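Local structure of UPF0311 protein CA_C3321 (Clostridium acetobutylicum ATCC 824, 3G7G) at residues 109-112 / 113-117. The protein is of unknown function but belongs to the UPF0311 (DUF3237) family and folds into a closed antiparallel beta barrel. Residues are numbered along the deposited sequence; the frame is centred on the assembly and turned at random.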
# COMPACT_ATOMS: atom_id res chain seq x y z
N GLU A 109 24.24 -3.18 18.50
CA GLU A 109 25.02 -4.04 19.41
C GLU A 109 24.19 -5.29 19.62
O GLU A 109 23.00 -5.31 19.26
CB GLU A 109 25.23 -3.40 20.80
CG GLU A 109 26.08 -2.12 20.89
CD GLU A 109 25.66 -1.24 22.09
OE1 GLU A 109 25.49 0.01 21.92
OE2 GLU A 109 25.47 -1.79 23.20
N PHE A 110 24.79 -6.30 20.24
CA PHE A 110 24.08 -7.54 20.52
C PHE A 110 22.85 -7.32 21.41
O PHE A 110 22.94 -6.76 22.53
CB PHE A 110 25.00 -8.57 21.18
CG PHE A 110 24.29 -9.87 21.51
CD1 PHE A 110 23.74 -10.65 20.50
CD2 PHE A 110 24.17 -10.30 22.84
CE1 PHE A 110 23.08 -11.84 20.79
CE2 PHE A 110 23.51 -11.49 23.13
CZ PHE A 110 22.96 -12.26 22.11
N VAL A 111 21.69 -7.75 20.89
CA VAL A 111 20.50 -7.96 21.70
C VAL A 111 20.09 -9.43 21.64
O VAL A 111 20.07 -10.06 20.57
CB VAL A 111 19.35 -7.03 21.26
CG1 VAL A 111 18.06 -7.39 21.97
CG2 VAL A 111 19.73 -5.57 21.54
N ASP A 112 19.80 -9.98 22.81
CA ASP A 112 19.37 -11.37 22.95
C ASP A 112 18.08 -11.59 22.14
O ASP A 112 17.14 -10.80 22.29
CB ASP A 112 19.14 -11.66 24.43
CG ASP A 112 18.19 -12.80 24.68
OD1 ASP A 112 17.99 -13.67 23.79
OD2 ASP A 112 17.63 -12.83 25.81
N PRO A 113 18.04 -12.63 21.28
CA PRO A 113 16.87 -13.04 20.47
C PRO A 113 15.54 -13.09 21.22
O PRO A 113 14.49 -12.79 20.62
CB PRO A 113 17.23 -14.47 20.03
CG PRO A 113 18.69 -14.49 19.97
CD PRO A 113 19.21 -13.50 21.00
N ASN A 114 15.58 -13.49 22.49
CA ASN A 114 14.35 -13.60 23.30
C ASN A 114 13.79 -12.23 23.71
O ASN A 114 12.65 -12.12 24.18
CB ASN A 114 14.59 -14.46 24.55
CG ASN A 114 14.67 -15.97 24.24
OD1 ASN A 114 15.02 -16.76 25.14
ND2 ASN A 114 14.34 -16.37 22.99
N ALA A 115 14.59 -11.19 23.52
CA ALA A 115 14.17 -9.83 23.79
C ALA A 115 13.18 -9.28 22.74
O ALA A 115 12.38 -8.41 23.06
CB ALA A 115 15.40 -8.93 23.92
N TYR A 116 13.22 -9.80 21.52
CA TYR A 116 12.43 -9.24 20.42
C TYR A 116 10.94 -9.62 20.38
O TYR A 116 10.58 -10.75 20.65
CB TYR A 116 13.04 -9.65 19.09
CG TYR A 116 14.39 -9.05 18.77
CD1 TYR A 116 14.52 -7.75 18.35
CD2 TYR A 116 15.54 -9.83 18.85
CE1 TYR A 116 15.76 -7.21 18.02
CE2 TYR A 116 16.79 -9.32 18.52
CZ TYR A 116 16.90 -8.01 18.13
OH TYR A 116 18.14 -7.51 17.83
N TYR A 117 10.10 -8.63 20.09
CA TYR A 117 8.80 -8.84 19.48
C TYR A 117 9.01 -8.73 17.97
O TYR A 117 9.38 -7.69 17.49
CB TYR A 117 7.82 -7.77 19.93
CG TYR A 117 6.44 -7.91 19.34
CD1 TYR A 117 5.51 -8.73 19.93
CD2 TYR A 117 6.08 -7.23 18.17
CE1 TYR A 117 4.26 -8.88 19.39
CE2 TYR A 117 4.84 -7.38 17.62
CZ TYR A 117 3.92 -8.19 18.26
OH TYR A 117 2.65 -8.38 17.75
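Asp112 and Ala115 close a type I beta turn over Pro113 and Asn114. Ala115 N donates to Asp112 O at 2.9 Å, from well above the carbonyl plane. A second turn follows directly, closed by a weak bond from Tyr116 N to Pro113 O. Both lie in the loop that joins helix 102-107 to strand 117-126 of the barrel. The side chain of Asp112 adds an Asx turn, here of the Asx-Pro kind. Its CG is roughly anti to the backbone N (chi1 156°), which carries OD1 over the start of the turn. There OD1 accepts Asn114 N at 2.7 Å in a nearly straight bond (164°), from above the carboxylate plane. Asp112 thus takes the N-H of Asn114 on its side-chain OD1 and that of Ala115 on its backbone O. On the side of the loop facing the protein, Val111 CG1 meets Ala115 CB at 3.6 Å and sits over one face of the Tyr116 ring. Val97 and Tyr101 pack against Val111, and Ala104 and Val105 of the helix touch it too. The Phe110 ring crosses Pro113 at about a right angle, with Phe110 CZ 4.1 Å from Pro113 CD.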